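Local coordinates for protein putative XRE-family transcriptional regulator (Rhodococcus sp., PDB 2OFY) that probably binds DNA as a transcriptional regulator of the XRE family, through a helix-turn-helix domain, at residues V33-I39 and A62-L67; G18-R22 and K46-G50. All coordinates share one frame. Where two conformers were deposited one is given. Numbering follows the deposited sequence.

Contact 1 of 2, residues V33-I39 and A62-L67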
ATOM      1  N   VAL A  33      -9.291   1.984 -17.054  1.00 15.59           N
ATOM      2  CA  VAL A  33      -8.620   1.626 -15.772  1.00 14.69           C
ATOM      3  C   VAL A  33      -8.769   2.781 -14.740  1.00 15.74           C
ATOM      4  O   VAL A  33      -9.230   2.556 -13.629  1.00 16.39           O
ATOM      5  CB  VAL A  33      -7.170   1.167 -15.963  1.00 16.22           C
ATOM      6  CG1 VAL A  33      -6.585   0.853 -14.528  1.00 14.77           C
ATOM      7  CG2 VAL A  33      -7.121  -0.092 -16.842  1.00 16.63           C
ATOM      8  N   ALA A  34      -8.382   4.010 -15.124  1.00 15.51           N
ATOM      9  CA  ALA A  34      -8.425   5.187 -14.235  1.00 16.02           C
ATOM     10  C   ALA A  34      -9.856   5.428 -13.749  1.00 16.30           C
ATOM     11  O   ALA A  34     -10.104   5.587 -12.535  1.00 18.74           O
ATOM     12  CB  ALA A  34      -7.915   6.412 -14.984  1.00 15.20           C
ATOM     13  N   PHE A  35     -10.830   5.377 -14.681  1.00 16.44           N
ATOM     14  CA  PHE A  35     -12.247   5.567 -14.316  1.00 16.24           C
ATOM     15  C   PHE A  35     -12.742   4.525 -13.307  1.00 16.73           C
ATOM     16  O   PHE A  35     -13.379   4.898 -12.317  1.00 17.10           O
ATOM     17  CB  PHE A  35     -13.184   5.605 -15.535  1.00 15.74           C
ATOM     18  CG  PHE A  35     -14.671   5.687 -15.171  1.00 16.28           C
ATOM     19  CD1 PHE A  35     -15.255   6.879 -14.686  1.00 16.02           C
ATOM     20  CD2 PHE A  35     -15.489   4.566 -15.289  1.00 18.29           C
ATOM     21  CE1 PHE A  35     -16.605   6.920 -14.341  1.00 17.11           C
ATOM     22  CE2 PHE A  35     -16.846   4.609 -14.942  1.00 18.41           C
ATOM     23  CZ  PHE A  35     -17.413   5.792 -14.474  1.00 17.44           C
ATOM     24  N   ASP A  36     -12.475   3.241 -13.566  1.00 15.81           N
ATOM     25  CA  ASP A  36     -12.957   2.155 -12.716  1.00 16.41           C
ATOM     26  C   ASP A  36     -12.269   2.164 -11.341  1.00 17.14           C
ATOM     27  O   ASP A  36     -12.885   1.757 -10.360  1.00 18.30           O
ATOM     28  CB  ASP A  36     -12.736   0.760 -13.389  1.00 17.19           C
ATOM     29  CG  ASP A  36     -13.656   0.508 -14.590  1.00 19.24           C
ATOM     30  OD1 ASP A  36     -14.587   1.316 -14.879  1.00 18.19           O
ATOM     31  OD2 ASP A  36     -13.466  -0.544 -15.290  1.00 21.07           O
ATOM     32  N   ALA A  37     -11.034   2.647 -11.288  1.00 17.16           N
ATOM     33  CA  ALA A  37     -10.234   2.732 -10.034  1.00 18.58           C
ATOM     34  C   ALA A  37     -10.522   4.019  -9.260  1.00 18.66           C
ATOM     35  O   ALA A  37     -10.145   4.185  -8.087  1.00 18.75           O
ATOM     36  CB  ALA A  37      -8.729   2.603 -10.337  1.00 19.87           C
ATOM     37  N   GLY A  38     -11.184   4.952  -9.935  1.00 18.97           N
ATOM     38  CA  GLY A  38     -11.514   6.252  -9.335  1.00 19.53           C
ATOM     39  C   GLY A  38     -10.327   7.207  -9.251  1.00 20.02           C
ATOM     40  O   GLY A  38     -10.237   8.058  -8.317  1.00 20.92           O
ATOM     41  N   ILE A  39      -9.459   7.167 -10.246  1.00 17.40           N
ATOM     42  CA  ILE A  39      -8.312   8.072 -10.243  1.00 17.36           C
ATOM     43  C   ILE A  39      -8.174   8.800 -11.570  1.00 17.13           C
ATOM     44  O   ILE A  39      -8.917   8.499 -12.525  1.00 17.80           O
ATOM     45  CB  ILE A  39      -7.011   7.312  -9.923  1.00 17.58           C
ATOM     46  CG1 ILE A  39      -6.683   6.266 -11.011  1.00 17.70           C
ATOM     47  CG2 ILE A  39      -7.074   6.685  -8.489  1.00 18.35           C
ATOM     48  CD1 ILE A  39      -5.219   5.649 -10.875  1.00 17.98           C
ATOM     49  N   ALA A  62      -6.871  -0.107  -5.474  1.00 17.34           N
ATOM     50  CA  ALA A  62      -8.017   0.085  -6.345  1.00 19.53           C
ATOM     51  C   ALA A  62      -7.614  -0.312  -7.758  1.00 18.64           C
ATOM     52  O   ALA A  62      -8.421  -0.866  -8.503  1.00 18.38           O
ATOM     53  CB  ALA A  62      -8.472   1.527  -6.285  1.00 20.39           C
ATOM     54  N   VAL A  63      -6.403   0.053  -8.147  1.00 18.88           N
ATOM     55  CA  VAL A  63      -5.965  -0.229  -9.535  1.00 19.57           C
ATOM     56  C   VAL A  63      -5.807  -1.757  -9.653  1.00 19.29           C
ATOM     57  O   VAL A  63      -6.249  -2.385 -10.628  1.00 20.45           O
ATOM     58  CB  VAL A  63      -4.679   0.477  -9.894  1.00 19.77           C
ATOM     59  CG1 VAL A  63      -4.076  -0.098 -11.239  1.00 21.99           C
ATOM     60  CG2 VAL A  63      -4.892   1.999  -9.931  1.00 19.70           C
ATOM     61  N   ALA A  64      -5.186  -2.369  -8.670  1.00 19.82           N
ATOM     62  CA  ALA A  64      -5.011  -3.847  -8.690  1.00 21.14           C
ATOM     63  C   ALA A  64      -6.335  -4.562  -8.798  1.00 21.05           C
ATOM     64  O   ALA A  64      -6.487  -5.521  -9.589  1.00 21.38           O
ATOM     65  CB  ALA A  64      -4.182  -4.343  -7.420  1.00 20.10           C
ATOM     66  N   ARG A  65      -7.329  -4.121  -8.033  1.00 21.04           N
ATOM     67  CA  ARG A  65      -8.660  -4.780  -8.135  1.00 22.45           C
ATOM     68  C   ARG A  65      -9.243  -4.675  -9.561  1.00 21.56           C
ATOM     69  O   ARG A  65      -9.746  -5.640 -10.086  1.00 22.35           O
ATOM     70  CB  ARG A  65      -9.625  -4.314  -7.075  1.00 22.24           C
ATOM     71  CG  ARG A  65      -9.800  -2.862  -6.914  1.00 27.08           C
ATOM     72  CD  ARG A  65     -11.021  -2.318  -7.624  1.00 31.06           C
ATOM     73  NE  ARG A  65     -11.221  -0.905  -7.327  1.00 25.07           N
ATOM     74  CZ  ARG A  65     -12.260  -0.207  -7.749  1.00 32.71           C
ATOM     75  NH1 ARG A  65     -13.195  -0.829  -8.481  1.00 33.68           N
ATOM     76  NH2 ARG A  65     -12.384   1.090  -7.409  1.00 30.21           N
ATOM     77  N   VAL A  66      -9.149  -3.503 -10.189  1.00 20.81           N
ATOM     78  CA  VAL A  66      -9.657  -3.293 -11.553  1.00 20.36           C
ATOM     79  C   VAL A  66      -8.949  -4.264 -12.509  1.00 20.68           C
ATOM     80  O   VAL A  66      -9.589  -4.807 -13.448  1.00 21.37           O
ATOM     81  CB  VAL A  66      -9.494  -1.819 -12.012  1.00 19.72           C
ATOM     82  CG1 VAL A  66      -9.795  -1.641 -13.532  1.00 18.88           C
ATOM     83  CG2 VAL A  66     -10.397  -0.834 -11.138  1.00 18.30           C
ATOM     84  N   LEU A  67      -7.650  -4.494 -12.263  1.00 21.04           N
ATOM     85  CA  LEU A  67      -6.818  -5.349 -13.124  1.00 20.76           C
ATOM     86  C   LEU A  67      -6.856  -6.823 -12.750  1.00 21.56           C
ATOM     87  O   LEU A  67      -6.135  -7.634 -13.371  1.00 21.31           O
ATOM     88  CB  LEU A  67      -5.364  -4.847 -13.145  1.00 20.94           C
ATOM     89  CG  LEU A  67      -5.206  -3.392 -13.573  1.00 20.10           C
ATOM     90  CD1 LEU A  67      -3.727  -3.046 -13.362  1.00 18.59           C
ATOM     91  CD2 LEU A  67      -5.598  -3.245 -15.083  1.00 19.11           C
TER
HETATM   92  O   HOH W   1     -15.091   0.229 -10.413  1.00 45.88           O
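An apolar helix-helix contact joins the C-terminal part of helix 30-37 to the last turn of helix 57-66. The axes of 33-37 and 62-66 come within 8.8 Å, with 115° between their N-to-C directions. The backbones come nearest at Ala-37 and Ala-62, whose small side chains allow their CA atoms to lie 5.1 Å apart. Ala-37 CB sits among three side chains, 4.2 Å from Ala-62 CB, 3.9 Å from Val-63 CG2 and 3.9 Å from Val-66 CG2. One turn earlier, Val-33 CG2 reaches Leu-67 CD2 at 3.9 Å; both residues also touch Met-28 of the loop after helix 8-25 and Arg-25 of that helix, and Leu-67 reaches Ala-24. At the solvent edge, a water bridges the two helices, donating to Asp-36 O (2.7 Å) and accepting from Arg-65 NH1 (2.9 Å). Gly-38, with positive phi, is the C-prime residue of a Schellman motif in which Ile-39 N bonds Ala-34 O at 2.9 Å. Just after it, Ile-39, whose CA-to-CB bond points toward 62-67, puts CD1 3.8 Å from Val-63 CG2. A glycine-containing turn between helices 30-37 and 41-48, backed by a later helix, is characteristic of the helix-turn-helix in XRE-family domains.

Contact 2 of 2, residues G18-R22 and K46-G50; sequences GELLR and KIETG
Residues 18-22 are regular helix within helix 8-25, Arg-22 N bonded to Gly-18 O at 2.8 Å; residues 46-48 end helix 41-48. Thr-49 then leaves helical geometry, and Gly-50 (phi/psi 69/32°) is the C-prime residue of a Schellman motif, its N bonded to Ile-47 O at 3.2 Å and Arg-51 N to Lys-46 O. The backbones are in direct contact: the CA atoms of Gly-18 and Glu-48 are 3.6 Å apart, Gly-18 CA lies 3.1 Å from Ile-47 O, and Gly-18 C 3.1 Å from Glu-48 O. A CB at Gly-18 would collide with both oxygens; its absence permits this approach. Here the C-terminal end of helix 41-48, second of the helix-turn-helix, sits against the domain's first helix. Leu-21 (chi1 m, chi2 t) places CD1 3.5 Å from CG2 of Ile-47 (chi1 m, chi2 t), and both pack on Ile-60. Glu-48 (chi1 m, chi2 t) puts OE1 3.4 Å from Arg-22 CD, while OE2 forms a salt bridge with Arg-25. Arg-22 (chi1 t, chi2 p) hydrogen-bonds through NH1 to Gly-26 O; its NE is 4.3 Å from Glu-48 OE1, beyond a salt bridge. A water donates to Glu-48 OE2 (2.8 Å) and, weakly, Leu-21 O (3.1 Å).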
ATOM      1  N   GLY A  18       5.263   0.147 -10.984  1.00 19.75           N
ATOM      2  CA  GLY A  18       4.668   0.798 -12.185  1.00 20.45           C
ATOM      3  C   GLY A  18       4.716  -0.139 -13.383  1.00 20.26           C
ATOM      4  O   GLY A  18       3.715  -0.351 -14.073  1.00 20.28           O
ATOM      5  N   GLU A  19       5.871  -0.771 -13.594  1.00 20.38           N
ATOM      6  CA  GLU A  19       6.027  -1.714 -14.704  0.70 21.21           C
ATOM      7  C   GLU A  19       5.069  -2.882 -14.571  1.00 21.26           C
ATOM      8  O   GLU A  19       4.466  -3.297 -15.582  1.00 20.55           O
ATOM      9  CB  GLU A  19       7.463  -2.257 -14.764  0.70 21.98           C
ATOM     10  CG  GLU A  19       7.687  -3.131 -16.037  0.70 23.14           C
ATOM     11  CD  GLU A  19       8.991  -3.942 -16.067  0.70 24.17           C
ATOM     12  OE1 GLU A  19       9.895  -3.667 -15.248  0.70 26.88           O
ATOM     13  OE2 GLU A  19       9.115  -4.855 -16.932  0.70 23.01           O
ATOM     14  N   LEU A  20       4.907  -3.406 -13.361  1.00 18.64           N
ATOM     15  CA  LEU A  20       3.980  -4.548 -13.127  1.00 21.35           C
ATOM     16  C   LEU A  20       2.518  -4.174 -13.407  1.00 20.05           C
ATOM     17  O   LEU A  20       1.782  -4.951 -14.066  1.00 20.12           O
ATOM     18  CB  LEU A  20       4.074  -4.945 -11.654  1.00 22.40           C
ATOM     19  CG  LEU A  20       4.321  -6.338 -11.177  1.00 30.48           C
ATOM     20  CD1 LEU A  20       5.174  -7.171 -12.169  1.00 28.57           C
ATOM     21  CD2 LEU A  20       5.015  -6.189  -9.842  1.00 25.95           C
ATOM     22  N   LEU A  21       2.120  -2.986 -12.962  1.00 19.92           N
ATOM     23  CA  LEU A  21       0.754  -2.478 -13.193  1.00 19.09           C
ATOM     24  C   LEU A  21       0.557  -2.242 -14.710  1.00 20.29           C
ATOM     25  O   LEU A  21      -0.500  -2.561 -15.280  1.00 20.07           O
ATOM     26  CB  LEU A  21       0.507  -1.181 -12.420  1.00 19.67           C
ATOM     27  CG  LEU A  21       0.456  -1.476 -10.907  1.00 19.02           C
ATOM     28  CD1 LEU A  21       0.325  -0.166 -10.146  1.00 18.84           C
ATOM     29  CD2 LEU A  21      -0.689  -2.447 -10.559  1.00 20.72           C
ATOM     30  N   ARG A  22       1.574  -1.675 -15.358  1.00 19.63           N
ATOM     31  CA  ARG A  22       1.460  -1.446 -16.810  1.00 19.06           C
ATOM     32  C   ARG A  22       1.289  -2.784 -17.565  1.00 19.77           C
ATOM     33  O   ARG A  22       0.426  -2.883 -18.429  1.00 18.71           O
ATOM     34  CB  ARG A  22       2.689  -0.643 -17.336  1.00 17.26           C
ATOM     35  CG  ARG A  22       2.766  -0.471 -18.891  1.00 21.27           C
ATOM     36  CD  ARG A  22       1.558   0.165 -19.367  1.00 25.63           C
ATOM     37  NE  ARG A  22       1.413   0.196 -20.833  1.00 24.24           N
ATOM     38  CZ  ARG A  22       0.567  -0.573 -21.496  1.00 21.50           C
ATOM     39  NH1 ARG A  22      -0.152  -1.494 -20.858  1.00 19.99           N
ATOM     40  NH2 ARG A  22       0.475  -0.432 -22.809  1.00 24.13           N
ATOM     41  N   LYS A  46       1.606   8.423 -13.988  1.00 13.89           N
ATOM     42  CA  LYS A  46       2.703   8.618 -13.081  1.00 13.37           C
ATOM     43  C   LYS A  46       2.962   7.355 -12.304  1.00 14.06           C
ATOM     44  O   LYS A  46       4.121   6.998 -12.095  1.00 13.82           O
ATOM     45  CB  LYS A  46       2.356   9.761 -12.137  1.00 12.19           C
ATOM     46  CG  LYS A  46       2.513  11.116 -12.858  1.00 13.79           C
ATOM     47  CD  LYS A  46       2.078  12.252 -11.897  1.00 20.31           C
ATOM     48  CE  LYS A  46       2.209  13.588 -12.640  1.00 22.35           C
ATOM     49  NZ  LYS A  46       1.496  14.717 -11.973  1.00 27.35           N
ATOM     50  N   ILE A  47       1.904   6.661 -11.873  1.00 15.09           N
ATOM     51  CA  ILE A  47       2.161   5.371 -11.144  1.00 16.41           C
ATOM     52  C   ILE A  47       2.893   4.379 -12.086  1.00 17.38           C
ATOM     53  O   ILE A  47       3.889   3.769 -11.716  1.00 17.94           O
ATOM     54  CB  ILE A  47       0.855   4.745 -10.610  1.00 16.37           C
ATOM     55  CG1 ILE A  47       0.352   5.599  -9.416  1.00 17.41           C
ATOM     56  CG2 ILE A  47       1.123   3.265 -10.212  1.00 19.08           C
ATOM     57  CD1 ILE A  47      -1.148   5.318  -9.189  1.00 27.23           C
ATOM     58  N   GLU A  48       2.395   4.231 -13.315  1.00 17.26           N
ATOM     59  CA  GLU A  48       2.924   3.228 -14.227  1.00 17.17           C
ATOM     60  C   GLU A  48       4.388   3.486 -14.597  1.00 17.19           C
ATOM     61  O   GLU A  48       5.148   2.552 -14.954  1.00 17.71           O
ATOM     62  CB  GLU A  48       2.066   3.190 -15.500  1.00 16.04           C
ATOM     63  CG  GLU A  48       0.775   2.478 -15.285  1.00 16.33           C
ATOM     64  CD  GLU A  48      -0.011   2.257 -16.589  1.00 18.62           C
ATOM     65  OE1 GLU A  48       0.334   2.849 -17.623  1.00 19.36           O
ATOM     66  OE2 GLU A  48      -0.972   1.482 -16.516  1.00 20.84           O
ATOM     67  N   THR A  49       4.759   4.769 -14.585  1.00 16.34           N
ATOM     68  CA  THR A  49       6.078   5.197 -15.019  1.00 17.57           C
ATOM     69  C   THR A  49       7.000   5.557 -13.864  1.00 17.64           C
ATOM     70  O   THR A  49       8.116   6.091 -14.096  1.00 18.04           O
ATOM     71  CB  THR A  49       5.988   6.375 -16.022  1.00 16.91           C
ATOM     72  OG1 THR A  49       5.335   7.480 -15.354  1.00 18.01           O
ATOM     73  CG2 THR A  49       5.202   5.953 -17.260  1.00 19.08           C
ATOM     74  N   GLY A  50       6.555   5.294 -12.645  1.00 16.27           N
ATOM     75  CA  GLY A  50       7.314   5.482 -11.395  1.00 17.13           C
ATOM     76  C   GLY A  50       7.587   6.926 -11.009  1.00 18.26           C
ATOM     77  O   GLY A  50       8.622   7.226 -10.383  1.00 18.63           O
TER
HETATM   78  O   HOH W   2      -2.280  -0.104 -14.671  1.00 23.19           O

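Overall arrangement
In a small all-helical domain, contacts distant in sequence can interlock, and this pair does so. From the N terminus, helix 8-25 supplies the first half of contact 2, helix 30-37 opens contact 1, helix 41-48 closes contact 2 across 23 intervening residues, and helix 57-66 closes contact 1 across 22. The segments alternate, so the two loops cross rather than nest. Together they tie the two helices of the helix-turn-helix to the helices that precede and follow it. The contacts, with centres about 13 Å apart, also touch: Leu-67 CD1 packs 3.8 Å from Leu-21 O, and Val-63 CG1 lies 4.2 Å from Leu-21 CD2.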